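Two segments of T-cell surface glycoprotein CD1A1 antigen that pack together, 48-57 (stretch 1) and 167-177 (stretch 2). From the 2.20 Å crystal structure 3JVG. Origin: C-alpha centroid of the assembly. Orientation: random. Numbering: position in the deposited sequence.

Stretch 1, residues 48-57: YRPWLRPSLP
Stretch 2 167-177: RLFIQAGKADL

Trp51 and Phe169 form the apolar centre of the contact. The edge of the Trp51 six-membered ring meets the face of Phe169, with centroids 5.6 Å apart and planes at 71°. Trp51 CZ3 lies 3.9 Å from Phe169 CG. Trp51 has chi1 52° (p) and chi2 -96°; Phe169 has chi1 -77° (m) and chi2 2°. Leu52 CD1 also sits over a Phe169 face, 4.1 Å from the ring centroid.

Phe169 and Ala172 belong to a helix that runs from before Arg167 to Ala172. Gly173 leaves helical phi/psi (-99/26) and holds the N-cap position of the next helix, 174-177. Trp51 and Ala172 set the register, with CA atoms 6.0 Å apart; contacts run in reversed order, from Arg49 with Asp176 to Leu56 with Leu168. Small residues let the indole lie close. Trp51 CE3 is 3.8 Å from Ala172 CB, and Gly173 CA stands 3.5 Å from the centroid of the Trp51 five-membered ring, over its face. A CB on Gly173 would come 2.6 Å from Trp51 CE2, a clash.

Residues 52-55 form a weakly bonded helix. Beyond it, Leu56 (chi1 m) packs CD1 3.4 Å from Leu168 CD2 (Leu168: chi1 t, chi2 p). Leu56 CD2 is 3.8 Å from Phe169 CE1. Ser55 (chi1 p) points toward stretch 2, and its CB lies 3.8 Å from Ala172 CB. Ser55 OG donates to Leu52 O at 2.8 Å, so the hydroxyl is satisfied beside apolar neighbours.

The polar edge centres on Asp176 (chi1 m, chi2 -6°). Trp51 NE1 donates to Asp176 OD2 at 2.7 Å, nearly straight at 172°. Arg49 (chi1-chi3 all m) forms a salt bridge through the guanidinium edge: Arg49 NE to Asp176 OD2 at 2.6 Å and Arg49 NH2 to Asp176 OD1 at 3.0 Å. Arg49 and Trp51 both lie in a type I turn from Arg49 to Leu52, with Leu52 N to Arg49 O at 3.3 Å, and their donors converge on one carboxylate. The contact buries 483 Å², both sides summed.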

# COMPACT_ATOMS: atom_id res chain seq x y z
N TYR A 48 10.36 -4.71 -12.00
CA TYR A 48 10.16 -5.89 -11.13
C TYR A 48 9.47 -7.06 -11.85
O TYR A 48 9.50 -8.17 -11.36
CB TYR A 48 9.25 -5.49 -9.96
CG TYR A 48 9.83 -4.51 -8.95
CD1 TYR A 48 11.22 -4.30 -8.82
CD2 TYR A 48 8.99 -3.84 -8.05
CE1 TYR A 48 11.74 -3.45 -7.87
CE2 TYR A 48 9.51 -3.00 -7.08
CZ TYR A 48 10.89 -2.80 -7.01
OH TYR A 48 11.40 -1.96 -6.06
N ARG A 49 8.77 -6.80 -12.95
CA ARG A 49 7.99 -7.83 -13.63
C ARG A 49 8.63 -8.13 -15.01
O ARG A 49 8.97 -7.23 -15.73
CB ARG A 49 6.51 -7.39 -13.80
CG ARG A 49 5.73 -7.04 -12.46
CD ARG A 49 5.89 -8.14 -11.38
NE ARG A 49 5.41 -9.43 -11.89
CZ ARG A 49 5.92 -10.62 -11.57
NH1 ARG A 49 6.95 -10.67 -10.75
NH2 ARG A 49 5.42 -11.74 -12.07
N PRO A 50 8.79 -9.40 -15.33
CA PRO A 50 9.46 -9.80 -16.55
C PRO A 50 8.71 -9.44 -17.82
O PRO A 50 9.34 -9.31 -18.85
CB PRO A 50 9.57 -11.31 -16.43
CG PRO A 50 9.08 -11.68 -15.10
CD PRO A 50 8.50 -10.53 -14.42
N TRP A 51 7.40 -9.29 -17.78
CA TRP A 51 6.64 -8.90 -19.01
C TRP A 51 6.79 -7.40 -19.38
O TRP A 51 6.50 -7.00 -20.49
CB TRP A 51 5.17 -9.30 -18.86
CG TRP A 51 4.54 -8.77 -17.56
CD1 TRP A 51 4.39 -9.44 -16.37
CD2 TRP A 51 3.99 -7.46 -17.35
NE1 TRP A 51 3.78 -8.62 -15.43
CE2 TRP A 51 3.54 -7.39 -16.01
CE3 TRP A 51 3.84 -6.33 -18.17
CZ2 TRP A 51 2.95 -6.24 -15.48
CZ3 TRP A 51 3.26 -5.17 -17.64
CH2 TRP A 51 2.83 -5.14 -16.32
N LEU A 52 7.29 -6.58 -18.46
CA LEU A 52 7.38 -5.11 -18.73
C LEU A 52 8.26 -4.72 -19.90
O LEU A 52 7.77 -4.15 -20.91
CB LEU A 52 7.91 -4.38 -17.49
CG LEU A 52 7.22 -3.44 -16.52
CD1 LEU A 52 5.80 -2.94 -16.86
CD2 LEU A 52 7.39 -3.99 -15.09
N ARG A 53 9.57 -4.98 -19.78
CA ARG A 53 10.54 -4.51 -20.80
C ARG A 53 10.24 -4.95 -22.21
O ARG A 53 10.36 -4.15 -23.09
CB ARG A 53 12.01 -4.84 -20.44
CG ARG A 53 12.55 -4.08 -19.21
CD ARG A 53 12.59 -2.55 -19.43
NE ARG A 53 13.62 -2.16 -20.42
CZ ARG A 53 14.29 -1.00 -20.46
NH1 ARG A 53 14.08 -0.05 -19.55
NH2 ARG A 53 15.18 -0.80 -21.42
N PRO A 54 9.80 -6.20 -22.43
CA PRO A 54 9.55 -6.56 -23.81
C PRO A 54 8.21 -6.07 -24.32
O PRO A 54 7.91 -6.24 -25.52
CB PRO A 54 9.55 -8.10 -23.77
CG PRO A 54 10.06 -8.49 -22.36
CD PRO A 54 9.59 -7.36 -21.54
N SER A 55 7.41 -5.46 -23.44
CA SER A 55 6.10 -5.02 -23.88
C SER A 55 6.19 -3.75 -24.71
O SER A 55 5.30 -3.49 -25.49
CB SER A 55 5.11 -4.88 -22.71
OG SER A 55 5.28 -3.63 -22.04
N LEU A 56 7.28 -2.98 -24.57
CA LEU A 56 7.50 -1.77 -25.40
C LEU A 56 8.92 -1.79 -25.94
O LEU A 56 9.80 -2.41 -25.31
CB LEU A 56 7.36 -0.52 -24.55
CG LEU A 56 6.11 0.23 -24.08
CD1 LEU A 56 4.89 0.19 -25.05
CD2 LEU A 56 5.77 -0.20 -22.83
N PRO A 57 9.17 -1.14 -27.09
CA PRO A 57 10.56 -1.08 -27.54
C PRO A 57 11.43 -0.18 -26.66
O PRO A 57 10.95 0.75 -26.00
CB PRO A 57 10.48 -0.49 -28.98
CG PRO A 57 9.05 -0.04 -29.18
CD PRO A 57 8.23 -0.40 -27.97
N ARG A 167 -3.88 -0.32 -21.46
CA ARG A 167 -4.52 -1.39 -22.24
C ARG A 167 -3.49 -2.45 -22.57
O ARG A 167 -3.74 -3.66 -22.45
CB ARG A 167 -5.10 -0.90 -23.55
CG ARG A 167 -6.26 -0.01 -23.35
CD ARG A 167 -7.00 0.24 -24.66
NE ARG A 167 -8.39 -0.07 -24.37
CZ ARG A 167 -9.33 0.84 -24.10
NH1 ARG A 167 -9.06 2.15 -24.16
NH2 ARG A 167 -10.57 0.43 -23.82
N LEU A 168 -2.33 -1.97 -22.99
CA LEU A 168 -1.23 -2.83 -23.33
C LEU A 168 -0.68 -3.63 -22.13
O LEU A 168 -0.32 -4.80 -22.28
CB LEU A 168 -0.16 -1.94 -23.89
CG LEU A 168 1.21 -2.55 -23.95
CD1 LEU A 168 1.33 -3.37 -25.23
CD2 LEU A 168 2.13 -1.38 -23.98
N PHE A 169 -0.58 -2.99 -20.95
CA PHE A 169 -0.10 -3.66 -19.73
C PHE A 169 -1.10 -4.72 -19.21
O PHE A 169 -0.69 -5.79 -18.72
CB PHE A 169 0.19 -2.61 -18.62
CG PHE A 169 1.50 -1.86 -18.79
CD1 PHE A 169 2.33 -2.08 -19.90
CD2 PHE A 169 1.91 -0.92 -17.85
CE1 PHE A 169 3.54 -1.42 -20.04
CE2 PHE A 169 3.14 -0.24 -18.00
CZ PHE A 169 3.96 -0.50 -19.11
N ILE A 170 -2.40 -4.43 -19.32
CA ILE A 170 -3.44 -5.43 -19.04
C ILE A 170 -3.20 -6.72 -19.86
O ILE A 170 -3.30 -7.83 -19.34
CB ILE A 170 -4.87 -4.92 -19.30
CG1 ILE A 170 -5.19 -3.73 -18.39
CG2 ILE A 170 -5.92 -6.08 -19.15
CD1 ILE A 170 -6.49 -3.01 -18.76
N GLN A 171 -2.83 -6.55 -21.14
CA GLN A 171 -2.58 -7.70 -22.00
C GLN A 171 -1.24 -8.35 -21.70
O GLN A 171 -1.17 -9.55 -21.60
CB GLN A 171 -2.65 -7.34 -23.50
CG GLN A 171 -4.07 -7.40 -24.15
CD GLN A 171 -5.05 -8.34 -23.42
OE1 GLN A 171 -6.04 -7.88 -22.81
NE2 GLN A 171 -4.76 -9.64 -23.45
N ALA A 172 -0.18 -7.56 -21.60
CA ALA A 172 1.15 -8.11 -21.35
C ALA A 172 1.28 -8.79 -19.97
O ALA A 172 1.89 -9.87 -19.84
CB ALA A 172 2.20 -7.04 -21.51
N GLY A 173 0.69 -8.17 -18.95
CA GLY A 173 0.77 -8.72 -17.60
C GLY A 173 -0.45 -9.52 -17.14
O GLY A 173 -0.72 -9.62 -15.93
N LYS A 174 -1.19 -10.09 -18.09
CA LYS A 174 -2.48 -10.71 -17.79
C LYS A 174 -2.29 -11.82 -16.76
O LYS A 174 -3.12 -12.00 -15.94
CB LYS A 174 -3.20 -11.22 -19.05
CG LYS A 174 -2.45 -12.27 -19.84
CD LYS A 174 -3.27 -12.71 -21.05
CE LYS A 174 -2.42 -13.40 -22.13
NZ LYS A 174 -1.51 -12.43 -22.82
N ALA A 175 -1.18 -12.53 -16.83
CA ALA A 175 -0.85 -13.57 -15.84
C ALA A 175 -0.79 -13.05 -14.41
O ALA A 175 -1.27 -13.72 -13.51
CB ALA A 175 0.46 -14.27 -16.21
N ASP A 176 -0.22 -11.87 -14.19
CA ASP A 176 -0.21 -11.28 -12.85
C ASP A 176 -1.63 -10.88 -12.42
O ASP A 176 -2.09 -11.16 -11.29
CB ASP A 176 0.69 -10.06 -12.84
CG ASP A 176 2.19 -10.43 -12.89
OD1 ASP A 176 2.53 -11.63 -12.83
OD2 ASP A 176 3.02 -9.50 -12.94
N LEU A 177 -2.33 -10.26 -13.36
CA LEU A 177 -3.60 -9.67 -13.06
C LEU A 177 -4.60 -10.76 -12.76
O LEU A 177 -5.46 -10.59 -11.91
CB LEU A 177 -4.07 -8.82 -14.24
CG LEU A 177 -4.01 -7.30 -14.25
CD1 LEU A 177 -3.00 -6.65 -13.32
CD2 LEU A 177 -3.86 -6.76 -15.68